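Local coordinates for protein activating signal cointegrator 1 complex subunit 2 (Homo sapiens, PDB 6YXQ) that binds K63-linked polyubiquitin through its CUE domain and recruits ASCC3 and ALKBH3 to DNA damage, and also acts in the rescue of stalled ribosomes, at residues 236-240 against 292-296; 243-247 against 308-312; 277-281 against 326-330; 352-358 against 395-399; 368-373 against 402-407. Residue numbers count along the deposited sequence, not the author numbering.

Interaction 1. Residues 236-240 against 292-296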
# COMPACT_ATOMS: atom_id res chain seq x y z
N LEU B 236 10.32 -5.40 -32.77
CA LEU B 236 10.28 -4.12 -33.45
C LEU B 236 10.73 -2.99 -32.54
O LEU B 236 10.38 -2.94 -31.36
CB LEU B 236 8.87 -3.84 -33.96
CG LEU B 236 8.45 -4.74 -35.11
CD1 LEU B 236 6.97 -4.54 -35.41
CD2 LEU B 236 9.33 -4.46 -36.33
N THR B 237 11.51 -2.06 -33.11
CA THR B 237 11.91 -0.87 -32.39
C THR B 237 10.68 -0.03 -32.05
O THR B 237 9.62 -0.21 -32.65
CB THR B 237 12.90 -0.06 -33.22
OG1 THR B 237 12.24 0.46 -34.39
CG2 THR B 237 14.08 -0.93 -33.65
N PRO B 238 10.79 0.86 -31.06
CA PRO B 238 9.63 1.68 -30.68
C PRO B 238 8.99 2.44 -31.83
O PRO B 238 7.79 2.73 -31.77
CB PRO B 238 10.20 2.63 -29.62
CG PRO B 238 11.33 1.88 -29.02
CD PRO B 238 11.90 0.99 -30.10
N SER B 239 9.75 2.76 -32.88
CA SER B 239 9.17 3.49 -34.00
C SER B 239 8.18 2.64 -34.78
O SER B 239 7.23 3.17 -35.37
CB SER B 239 10.28 3.98 -34.93
OG SER B 239 11.39 4.45 -34.18
N ASP B 240 8.36 1.32 -34.76
CA ASP B 240 7.52 0.41 -35.54
C ASP B 240 6.46 -0.29 -34.70
O ASP B 240 5.30 -0.35 -35.09
CB ASP B 240 8.40 -0.63 -36.25
CG ASP B 240 9.63 -0.00 -36.85
OD1 ASP B 240 9.49 1.05 -37.51
OD2 ASP B 240 10.74 -0.55 -36.65
N PRO B 292 17.23 7.48 -26.13
CA PRO B 292 17.14 8.15 -27.44
C PRO B 292 16.09 7.56 -28.38
O PRO B 292 15.30 8.31 -28.98
CB PRO B 292 18.56 7.98 -28.00
CG PRO B 292 19.43 7.88 -26.79
CD PRO B 292 18.62 7.10 -25.81
N GLU B 293 16.07 6.24 -28.52
CA GLU B 293 15.16 5.62 -29.48
C GLU B 293 13.70 5.87 -29.10
O GLU B 293 12.88 6.22 -29.96
CB GLU B 293 15.45 4.12 -29.58
CG GLU B 293 14.60 3.37 -30.59
CD GLU B 293 14.81 3.86 -32.01
OE1 GLU B 293 15.97 4.15 -32.37
OE2 GLU B 293 13.81 3.94 -32.76
N MSE B 294 13.37 5.72 -27.83
CA MSE B 294 12.01 5.92 -27.36
C MSE B 294 11.58 7.38 -27.44
O MSE B 294 10.44 7.69 -27.78
CB MSE B 294 11.86 5.43 -25.92
CG MSE B 294 12.46 4.06 -25.63
SE MSE B 294 11.53 3.34 -24.09
CE MSE B 294 12.92 2.81 -22.90
N GLU B 295 12.52 8.28 -27.13
CA GLU B 295 12.26 9.70 -27.34
C GLU B 295 11.88 9.98 -28.79
O GLU B 295 10.83 10.58 -29.06
CB GLU B 295 13.50 10.51 -26.96
CG GLU B 295 13.41 11.21 -25.61
CD GLU B 295 14.48 12.27 -25.45
OE1 GLU B 295 14.59 12.85 -24.34
OE2 GLU B 295 15.21 12.54 -26.43
N SER B 296 12.71 9.53 -29.73
CA SER B 296 12.44 9.80 -31.14
C SER B 296 11.14 9.16 -31.59
O SER B 296 10.38 9.76 -32.36
CB SER B 296 13.60 9.32 -32.02
OG SER B 296 13.30 9.55 -33.39
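How a loop can be seated on a helix is well illustrated by residues 236-240 against 292-296. Apolar contact comes first: the ring of the buried Pro238 presses on the helix, with CD 3.6 Å from CG of Glu293 and CG 4.2 Å from CG of Met294, present here as selenomethionine. Only the aliphatic base of Met294 serves this loop; its CA-to-CB bond points away, and the side chain reaches Leu253 and Leu316 in the bundle. Polar contact between the segments is slight, a weak hydrogen bond from Ser239 OG to Glu293 OE2 (2.9 Å). The loop's own bonds are better defined. Asp240 N donates to Thr237 O (2.9 Å) and Thr237 OG1 to Asp240 OD2 (2.9 Å). Thr237, known as a phosphorylation site, is unmodified here, and its hydroxyl is engaged within the loop. With helical backbone angles at Pro238 and Ser239, these four residues form a type I beta turn, docked on helix 279-300 just before helix 243-266 begins.

Interaction 2. Residues 243-247 against 308-312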
# COMPACT_ATOMS: atom_id res chain seq x y z
N LEU B 243 1.20 0.52 -30.90
CA LEU B 243 1.19 1.67 -30.00
C LEU B 243 1.10 1.25 -28.55
O LEU B 243 1.90 1.69 -27.71
CB LEU B 243 0.04 2.61 -30.36
CG LEU B 243 0.44 3.99 -30.88
CD1 LEU B 243 -0.80 4.80 -31.21
CD2 LEU B 243 1.29 4.72 -29.86
N LEU B 244 0.14 0.39 -28.22
CA LEU B 244 -0.12 0.07 -26.82
C LEU B 244 0.84 -0.97 -26.26
O LEU B 244 0.87 -1.17 -25.04
CB LEU B 244 -1.57 -0.37 -26.64
CG LEU B 244 -2.55 0.75 -27.04
CD1 LEU B 244 -3.40 0.34 -28.23
CD2 LEU B 244 -3.42 1.18 -25.86
N GLU B 245 1.62 -1.65 -27.11
CA GLU B 245 2.79 -2.36 -26.62
C GLU B 245 3.84 -1.37 -26.11
O GLU B 245 4.43 -1.56 -25.04
CB GLU B 245 3.37 -3.25 -27.72
CG GLU B 245 2.75 -4.63 -27.82
CD GLU B 245 3.54 -5.56 -28.74
OE1 GLU B 245 3.91 -5.13 -29.85
OE2 GLU B 245 3.78 -6.72 -28.34
N LEU B 246 4.07 -0.30 -26.88
CA LEU B 246 4.94 0.78 -26.44
C LEU B 246 4.42 1.43 -25.17
O LEU B 246 5.20 1.78 -24.27
CB LEU B 246 5.06 1.82 -27.56
CG LEU B 246 5.77 3.15 -27.28
CD1 LEU B 246 7.23 2.90 -27.00
CD2 LEU B 246 5.61 4.05 -28.48
N LYS B 247 3.10 1.62 -25.09
CA LYS B 247 2.49 2.16 -23.89
C LYS B 247 2.82 1.29 -22.69
O LYS B 247 3.20 1.79 -21.63
CB LYS B 247 0.98 2.28 -24.09
CG LYS B 247 0.19 2.89 -22.94
CD LYS B 247 -1.30 2.82 -23.24
CE LYS B 247 -2.15 3.40 -22.11
NZ LYS B 247 -3.61 3.35 -22.44
N LEU B 308 -2.42 10.16 -25.93
CA LEU B 308 -1.63 9.03 -25.44
C LEU B 308 -0.14 9.34 -25.48
O LEU B 308 0.58 9.12 -24.50
CB LEU B 308 -1.95 7.78 -26.27
CG LEU B 308 -1.30 6.44 -25.94
CD1 LEU B 308 -2.21 5.32 -26.39
CD2 LEU B 308 0.06 6.30 -26.61
N LEU B 309 0.34 9.87 -26.61
CA LEU B 309 1.77 10.08 -26.78
C LEU B 309 2.31 11.16 -25.86
O LEU B 309 3.45 11.06 -25.39
CB LEU B 309 2.08 10.42 -28.24
CG LEU B 309 2.39 9.23 -29.15
CD1 LEU B 309 3.55 8.43 -28.61
CD2 LEU B 309 1.18 8.34 -29.37
N GLY B 310 1.51 12.18 -25.56
CA GLY B 310 1.93 13.17 -24.57
C GLY B 310 2.03 12.60 -23.17
O GLY B 310 2.96 12.93 -22.42
N ASP B 311 1.10 11.72 -22.80
CA ASP B 311 1.21 11.02 -21.52
C ASP B 311 2.46 10.15 -21.48
O ASP B 311 3.18 10.13 -20.47
CB ASP B 311 -0.04 10.18 -21.29
CG ASP B 311 0.12 9.21 -20.14
OD1 ASP B 311 0.39 9.66 -19.00
OD2 ASP B 311 -0.01 7.99 -20.37
N LEU B 312 2.72 9.42 -22.56
CA LEU B 312 3.92 8.60 -22.62
C LEU B 312 5.18 9.46 -22.51
O LEU B 312 6.17 9.05 -21.90
CB LEU B 312 3.94 7.79 -23.91
CG LEU B 312 3.38 6.37 -23.89
CD1 LEU B 312 2.00 6.32 -23.25
CD2 LEU B 312 3.35 5.81 -25.30
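Leu308 and Leu312, one turn apart on helix 306-340, carry most of this contact from their side, and the aliphatic part of Lys247 gives the largest share from the other, closely followed by Leu243. Leu308 points its CA-to-CB bond at residues 243-247 and meets three of them: CD2 lies 3.8 Å from Leu243 CD2, while CD1 lies 4.3 Å from Leu244 CD2 and 4.1 Å from Lys247 CD. Leu312, a turn further on, places CD2 4.1 Å from Leu246 CG and CD1 3.9 Å from Lys247 CG. The lysine is fully extended, t at all four chi angles, so its methylenes lie along the two leucines while NZ is carried outward, where it has a weak, long ion pair with Glu108. Leu243 completes the seam at its start, with CD2 3.7 Å from Leu309 CD2. The two short helical segments run nearly parallel, 24° apart, with axes 11.1 Å from each other, a spacing bridged by leucines from both sides. Ile298 of helix 279-300 backs Leu309 and Leu312, and Leu309 also packs on Leu186 of the ASCC3 chain, which brings this seam to the interface with ASCC3. Because the cross-helix contacts are all carbon to carbon, they rest on apolar burial and shape rather than directional bonding, with charge kept to the margin.

Interaction 3. Residues 277-281 against 326-330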
# COMPACT_ATOMS: atom_id res chain seq x y z
N HIS B 277 26.15 -4.86 -7.39
CA HIS B 277 25.74 -5.45 -8.66
C HIS B 277 25.96 -4.50 -9.83
O HIS B 277 25.27 -4.61 -10.85
CB HIS B 277 24.28 -5.89 -8.59
CG HIS B 277 24.05 -7.10 -7.73
ND1 HIS B 277 23.83 -8.35 -8.25
CD2 HIS B 277 23.99 -7.23 -6.38
CE1 HIS B 277 23.65 -9.21 -7.26
NE2 HIS B 277 23.75 -8.55 -6.12
N ASP B 278 26.91 -3.57 -9.71
CA ASP B 278 27.31 -2.68 -10.79
C ASP B 278 26.11 -1.87 -11.32
O ASP B 278 25.89 -1.77 -12.53
CB ASP B 278 27.99 -3.46 -11.92
CG ASP B 278 28.81 -2.58 -12.84
OD1 ASP B 278 29.22 -1.47 -12.41
OD2 ASP B 278 29.04 -2.99 -14.00
N PHE B 279 25.35 -1.28 -10.39
CA PHE B 279 24.07 -0.68 -10.76
C PHE B 279 24.24 0.65 -11.48
O PHE B 279 23.56 0.90 -12.48
CB PHE B 279 23.18 -0.51 -9.53
CG PHE B 279 21.72 -0.43 -9.85
CD1 PHE B 279 20.97 -1.58 -10.02
CD2 PHE B 279 21.10 0.80 -9.99
CE1 PHE B 279 19.62 -1.50 -10.32
CE2 PHE B 279 19.75 0.88 -10.29
CZ PHE B 279 19.01 -0.27 -10.46
N CYS B 280 25.14 1.51 -10.99
CA CYS B 280 25.36 2.81 -11.62
C CYS B 280 25.67 2.68 -13.10
O CYS B 280 25.15 3.45 -13.92
CB CYS B 280 26.49 3.56 -10.92
SG CYS B 280 26.10 4.23 -9.30
N TYR B 281 26.55 1.73 -13.46
CA TYR B 281 26.86 1.55 -14.87
C TYR B 281 25.67 0.95 -15.62
O TYR B 281 25.39 1.34 -16.76
CB TYR B 281 28.09 0.67 -15.06
CG TYR B 281 28.29 0.25 -16.50
CD1 TYR B 281 28.63 1.19 -17.47
CD2 TYR B 281 28.09 -1.06 -16.90
CE1 TYR B 281 28.79 0.83 -18.79
CE2 TYR B 281 28.25 -1.43 -18.23
CZ TYR B 281 28.60 -0.48 -19.17
OH TYR B 281 28.75 -0.85 -20.49
N ILE B 326 18.24 8.07 -8.78
CA ILE B 326 18.76 6.82 -8.22
C ILE B 326 20.28 6.80 -8.29
O ILE B 326 20.97 6.49 -7.31
CB ILE B 326 18.14 5.62 -8.96
CG1 ILE B 326 16.65 5.52 -8.64
CG2 ILE B 326 18.83 4.33 -8.58
CD1 ILE B 326 15.90 4.57 -9.54
N PHE B 327 20.82 7.11 -9.48
CA PHE B 327 22.27 7.15 -9.69
C PHE B 327 22.94 8.03 -8.64
O PHE B 327 23.91 7.62 -7.99
CB PHE B 327 22.58 7.65 -11.09
CG PHE B 327 24.04 7.59 -11.46
CD1 PHE B 327 24.93 8.58 -11.06
CD2 PHE B 327 24.53 6.55 -12.25
CE1 PHE B 327 26.27 8.53 -11.41
CE2 PHE B 327 25.87 6.49 -12.61
CZ PHE B 327 26.74 7.48 -12.19
N HIS B 328 22.42 9.24 -8.46
CA HIS B 328 23.07 10.15 -7.53
C HIS B 328 22.91 9.70 -6.09
O HIS B 328 23.82 9.91 -5.28
CB HIS B 328 22.55 11.57 -7.70
CG HIS B 328 23.29 12.56 -6.87
ND1 HIS B 328 22.78 13.10 -5.71
CD2 HIS B 328 24.54 13.08 -7.01
CE1 HIS B 328 23.67 13.92 -5.18
NE2 HIS B 328 24.75 13.93 -5.95
N ILE B 329 21.77 9.10 -5.73
CA ILE B 329 21.58 8.62 -4.37
C ILE B 329 22.64 7.58 -4.03
O ILE B 329 23.27 7.62 -2.97
CB ILE B 329 20.15 8.08 -4.18
CG1 ILE B 329 19.14 9.21 -4.16
CG2 ILE B 329 20.04 7.28 -2.90
CD1 ILE B 329 17.70 8.73 -4.22
N ILE B 330 22.87 6.64 -4.97
CA ILE B 330 23.87 5.60 -4.74
C ILE B 330 25.26 6.20 -4.65
O ILE B 330 26.05 5.87 -3.74
CB ILE B 330 23.80 4.54 -5.85
CG1 ILE B 330 22.42 3.88 -5.89
CG2 ILE B 330 24.86 3.50 -5.62
CD1 ILE B 330 22.25 2.92 -7.03
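Rotamer choice decides how the start of helix 279-300 fits helix 306-340. Cys280 takes the m rotamer, which sets SG over a face of the Phe327 ring, 4.2 Å from its centroid and 20° off the ring normal, a sulfur-aromatic contact. Phe327, t at chi1, brings its ring to the cysteine although its CA-to-CB bond runs sideways: Cys280 CB and Phe327 CE2 are 3.4 Å apart. The contact joins the N-terminal turn of helix 279-300 to the long helix 306-340 within the mainly helical N-terminal part of ASCC2. Asp278, with positive phi and psi, occupies the N-cap position without a side-chain capping bond, whereas Cys280 N is bonded to Gln275 OE1. Phe279, also t, brings one side of its ring against two isoleucines in the same mt rotamer, with CD2 3.8 Å from Ile330 CD1 and CE2 4.0 Å from Ile326 CG2. Ile330 divides its branches, for its CG2 lies 4.0 Å from Cys280 SG. Around this core, Phe274 meets Phe279 edge-to-face, as Tyr371 and Phe367 do Phe327.

Interaction 4. Residues 352-358 against 395-399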
# COMPACT_ATOMS: atom_id res chain seq x y z
N GLU B 352 38.51 6.52 -5.08
CA GLU B 352 38.79 5.63 -6.20
C GLU B 352 37.51 5.01 -6.74
O GLU B 352 37.38 4.81 -7.95
CB GLU B 352 39.79 4.54 -5.79
CG GLU B 352 41.22 5.03 -5.56
CD GLU B 352 41.76 5.91 -6.69
OE1 GLU B 352 41.44 5.66 -7.87
OE2 GLU B 352 42.50 6.87 -6.38
N GLU B 353 36.55 4.71 -5.86
CA GLU B 353 35.29 4.15 -6.32
C GLU B 353 34.55 5.15 -7.19
O GLU B 353 34.03 4.80 -8.26
CB GLU B 353 34.44 3.70 -5.14
CG GLU B 353 33.08 3.18 -5.57
CD GLU B 353 32.58 2.05 -4.71
OE1 GLU B 353 31.89 1.16 -5.25
OE2 GLU B 353 32.87 2.05 -3.49
N PHE B 354 34.49 6.41 -6.74
CA PHE B 354 33.91 7.47 -7.55
C PHE B 354 34.55 7.53 -8.94
O PHE B 354 33.87 7.51 -9.98
CB PHE B 354 34.08 8.80 -6.81
CG PHE B 354 33.46 9.99 -7.49
CD1 PHE B 354 34.07 10.58 -8.58
CD2 PHE B 354 32.29 10.54 -7.00
CE1 PHE B 354 33.50 11.68 -9.20
CE2 PHE B 354 31.71 11.63 -7.61
CZ PHE B 354 32.32 12.21 -8.71
N LEU B 355 35.89 7.61 -8.96
CA LEU B 355 36.61 7.72 -10.22
C LEU B 355 36.34 6.53 -11.13
O LEU B 355 36.14 6.69 -12.34
CB LEU B 355 38.11 7.87 -9.94
CG LEU B 355 38.53 9.07 -9.09
CD1 LEU B 355 40.01 9.01 -8.76
CD2 LEU B 355 38.18 10.38 -9.78
N GLN B 356 36.33 5.32 -10.57
CA GLN B 356 36.06 4.12 -11.36
C GLN B 356 34.67 4.18 -11.97
O GLN B 356 34.48 3.89 -13.16
CB GLN B 356 36.22 2.89 -10.48
CG GLN B 356 35.98 1.57 -11.19
CD GLN B 356 36.72 0.42 -10.53
OE1 GLN B 356 37.88 0.54 -10.15
NE2 GLN B 356 36.03 -0.71 -10.38
N ILE B 357 33.67 4.54 -11.16
CA ILE B 357 32.30 4.61 -11.65
C ILE B 357 32.23 5.52 -12.87
O ILE B 357 31.58 5.18 -13.87
CB ILE B 357 31.34 5.09 -10.54
CG1 ILE B 357 31.14 4.00 -9.50
CG2 ILE B 357 30.00 5.48 -11.13
CD1 ILE B 357 30.28 4.44 -8.34
N PHE B 358 32.90 6.68 -12.81
CA PHE B 358 32.76 7.58 -13.96
C PHE B 358 33.61 7.16 -15.15
O PHE B 358 33.18 7.32 -16.31
CB PHE B 358 33.07 9.02 -13.53
CG PHE B 358 31.90 9.69 -12.86
CD1 PHE B 358 30.91 10.28 -13.61
CD2 PHE B 358 31.77 9.67 -11.48
CE1 PHE B 358 29.82 10.88 -13.00
CE2 PHE B 358 30.68 10.27 -10.87
CZ PHE B 358 29.71 10.87 -11.63
N ARG B 395 43.92 13.17 -12.01
CA ARG B 395 43.02 12.10 -11.61
C ARG B 395 41.58 12.33 -12.05
O ARG B 395 40.82 11.36 -12.14
CB ARG B 395 43.08 11.93 -10.10
CG ARG B 395 44.49 11.82 -9.55
CD ARG B 395 45.18 10.56 -10.04
NE ARG B 395 44.30 9.40 -10.02
CZ ARG B 395 43.94 8.75 -8.91
NH1 ARG B 395 44.39 9.15 -7.73
NH2 ARG B 395 43.13 7.70 -8.99
N THR B 396 41.17 13.57 -12.33
CA THR B 396 39.79 13.83 -12.71
C THR B 396 39.62 14.51 -14.06
O THR B 396 38.50 14.48 -14.60
CB THR B 396 39.07 14.68 -11.64
OG1 THR B 396 39.54 16.03 -11.67
CG2 THR B 396 39.30 14.09 -10.25
N ALA B 397 40.68 15.08 -14.64
CA ALA B 397 40.55 15.91 -15.84
C ALA B 397 39.74 15.21 -16.94
O ALA B 397 38.77 15.78 -17.46
CB ALA B 397 41.94 16.28 -16.36
N TYR B 398 40.12 13.98 -17.27
CA TYR B 398 39.44 13.27 -18.36
C TYR B 398 37.94 13.21 -18.14
O TYR B 398 37.16 13.46 -19.07
CB TYR B 398 40.02 11.86 -18.52
CG TYR B 398 39.77 10.90 -17.38
CD1 TYR B 398 40.46 11.01 -16.18
CD2 TYR B 398 38.86 9.85 -17.51
CE1 TYR B 398 40.24 10.13 -15.15
CE2 TYR B 398 38.63 8.97 -16.48
CZ TYR B 398 39.32 9.11 -15.30
OH TYR B 398 39.11 8.22 -14.26
N ILE B 399 37.50 12.95 -16.90
CA ILE B 399 36.07 12.89 -16.60
C ILE B 399 35.39 14.19 -17.02
O ILE B 399 34.38 14.18 -17.74
CB ILE B 399 35.84 12.59 -15.11
CG1 ILE B 399 36.27 11.16 -14.78
CG2 ILE B 399 34.38 12.79 -14.77
CD1 ILE B 399 36.51 10.90 -13.31
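A charged pair beside an apolar seam needs its polar atoms accounted for, and Glu352 with Arg395 does this well. In their salt bridge Arg395 NH2 donates to Glu352 OE2 at 2.8 Å, and NH1 reaches the same oxygen at 3.3 Å; a weak bond links NH2 to OE1 at 2.9 Å. Both carboxylate oxygens thus have a partner. The carboxylate lies at the guanidinium edge, while Leu355 CD1 covers a face, 3.4 Å from NH2. Three backbone acceptors are met within the segment: Glu352 O by Gln356 N (2.9 Å), Glu353 O by Ile357 N (2.9 Å) and Phe354 O by Phe358 N (3.1 Å). Towards the helix end, Ser359 and Ser360 hydroxyls bond to the carbonyls of Gln356 and Ile357, and Ser359 weakly to that of Leu355. Next to the ion pair, Ile399 CD1 touches Leu355 CD2 and Phe358 CB, each at 3.9 Å. Here two near-parallel helical segments, 27° apart with axes 10.5 Å from each other, pack side by side in the helical C-terminal part of this chain.

Interaction 5. Residues 368-373 against 402-407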
# COMPACT_ATOMS: atom_id res chain seq x y z
N LEU B 368 25.54 11.10 -19.86
CA LEU B 368 26.43 12.01 -19.15
C LEU B 368 25.90 13.44 -19.21
O LEU B 368 25.87 14.15 -18.20
CB LEU B 368 27.84 11.94 -19.72
CG LEU B 368 28.93 11.49 -18.75
CD1 LEU B 368 30.29 11.65 -19.40
CD2 LEU B 368 28.86 12.25 -17.44
N ARG B 369 25.47 13.87 -20.40
CA ARG B 369 25.00 15.23 -20.58
C ARG B 369 23.80 15.53 -19.68
O ARG B 369 23.81 16.51 -18.92
CB ARG B 369 24.65 15.44 -22.06
CG ARG B 369 23.96 16.74 -22.42
CD ARG B 369 23.20 16.60 -23.74
NE ARG B 369 23.79 15.59 -24.63
CZ ARG B 369 23.14 15.03 -25.65
NH1 ARG B 369 21.88 15.37 -25.90
NH2 ARG B 369 23.75 14.13 -26.41
N ASP B 370 22.79 14.66 -19.72
CA ASP B 370 21.58 14.85 -18.91
C ASP B 370 21.88 14.75 -17.42
O ASP B 370 21.40 15.57 -16.61
CB ASP B 370 20.53 13.82 -19.32
CG ASP B 370 20.05 13.99 -20.77
OD1 ASP B 370 20.44 14.98 -21.43
OD2 ASP B 370 19.29 13.12 -21.24
N TYR B 371 22.67 13.75 -17.03
CA TYR B 371 23.04 13.58 -15.63
C TYR B 371 23.80 14.79 -15.11
O TYR B 371 23.58 15.22 -13.98
CB TYR B 371 23.88 12.31 -15.44
CG TYR B 371 24.43 12.21 -14.04
CD1 TYR B 371 23.62 11.80 -12.99
CD2 TYR B 371 25.74 12.53 -13.75
CE1 TYR B 371 24.10 11.72 -11.70
CE2 TYR B 371 26.24 12.45 -12.47
CZ TYR B 371 25.41 12.04 -11.44
OH TYR B 371 25.88 11.95 -10.15
N ASP B 372 24.74 15.31 -15.90
CA ASP B 372 25.46 16.51 -15.49
C ASP B 372 24.53 17.70 -15.40
O ASP B 372 24.68 18.55 -14.51
CB ASP B 372 26.59 16.79 -16.48
CG ASP B 372 27.45 17.95 -16.06
OD1 ASP B 372 28.11 17.85 -15.00
OD2 ASP B 372 27.47 18.97 -16.77
N ALA B 373 23.55 17.79 -16.31
CA ALA B 373 22.58 18.87 -16.23
C ALA B 373 21.83 18.84 -14.91
O ALA B 373 21.55 19.90 -14.32
CB ALA B 373 21.61 18.80 -17.40
N ALA B 402 35.20 14.49 -20.62
CA ALA B 402 34.07 13.72 -21.10
C ALA B 402 32.80 14.56 -21.05
O ALA B 402 32.15 14.80 -22.07
CB ALA B 402 33.91 12.44 -20.27
N VAL B 403 32.48 15.08 -19.85
CA VAL B 403 31.28 15.89 -19.67
C VAL B 403 31.20 16.96 -20.74
O VAL B 403 30.21 17.06 -21.48
CB VAL B 403 31.27 16.51 -18.26
CG1 VAL B 403 30.14 17.52 -18.13
CG2 VAL B 403 31.14 15.42 -17.21
N GLU B 404 32.26 17.76 -20.85
CA GLU B 404 32.33 18.81 -21.87
C GLU B 404 31.93 18.27 -23.23
O GLU B 404 30.96 18.74 -23.83
CB GLU B 404 33.74 19.39 -21.92
CG GLU B 404 33.90 20.47 -22.98
CD GLU B 404 35.01 21.44 -22.63
OE1 GLU B 404 36.13 21.27 -23.15
OE2 GLU B 404 34.75 22.37 -21.83
N SER B 405 32.64 17.25 -23.71
CA SER B 405 32.36 16.79 -25.07
C SER B 405 30.95 16.22 -25.17
O SER B 405 30.30 16.37 -26.21
CB SER B 405 33.40 15.76 -25.50
OG SER B 405 32.89 14.45 -25.36
N ALA B 406 30.44 15.64 -24.08
CA ALA B 406 29.06 15.15 -24.08
C ALA B 406 28.09 16.27 -24.40
O ALA B 406 27.13 16.08 -25.17
CB ALA B 406 28.73 14.53 -22.72
N TRP B 407 28.31 17.45 -23.83
CA TRP B 407 27.48 18.60 -24.20
C TRP B 407 27.78 19.05 -25.62
O TRP B 407 26.86 19.30 -26.41
CB TRP B 407 27.70 19.73 -23.20
CG TRP B 407 27.06 19.51 -21.86
CD1 TRP B 407 27.56 18.79 -20.81
CD2 TRP B 407 25.80 20.02 -21.42
NE1 TRP B 407 26.69 18.82 -19.75
CE2 TRP B 407 25.60 19.57 -20.10
CE3 TRP B 407 24.81 20.81 -22.02
CZ2 TRP B 407 24.46 19.88 -19.37
CZ3 TRP B 407 23.68 21.13 -21.30
CH2 TRP B 407 23.51 20.66 -19.99
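Leu368 forms the apolar centre where helix 365-374 crosses helix 394-408, and three residues of the latter pack against it: its CD1 is 3.8 Å from Ala402 CB, its CD2 3.9 Å from Val403 CG2 and its CB 4.1 Å from Ala406 CB. Small residues let the segments come close, with axes 8.8 Å apart at a steep angle of 108° and the CA atoms of Arg369 and Ala406 only 5.4 Å from each other. Further out lies Trp407. Its CA-to-CB bond leads away, yet the indole returns over residues 368-373. Arg369 CG sits over the five-membered ring, 4.0 Å from its centroid, in a CH-pi contact, and Ala373 CB lies 3.6 Å from CZ2. At the polar edge, Trp407 NE1 donates to Asp372 OD2 at 3.1 Å, while Asp372 OD1 accepts from Val377 N at the start of the next helix. Arg369 NE makes a weak bond to Ala406 O at 3.4 Å. One carboxylate therefore ties the crossing to the following helix, and the indole supplies both an apolar face and a directed N-H, so that burial and hydrogen bonding act together at this junction.

Followed from the N terminus, the contacts fall into two groups. Interactions 1, 2 and 3 open in that order and close in the same order, so each crosses the other two; interaction 1 ties the 236-240 turn to helix 279-300, interaction 2 helix 243-266 to helix 306-340, and interaction 3 helix 279-300 to helix 306-340. Interactions 4 and 5 open only after the first three have closed, and cross each other, both fastening helix 394-408, to helices 348-359 and 365-374 respectively. Within the first group, Pro238 touches Leu246; the groups meet where Phe327 of interaction 3 touches Ile357 and Phe358 of interaction 4 and Tyr371 of interaction 5. Phe358 and Tyr371 link those last two directly.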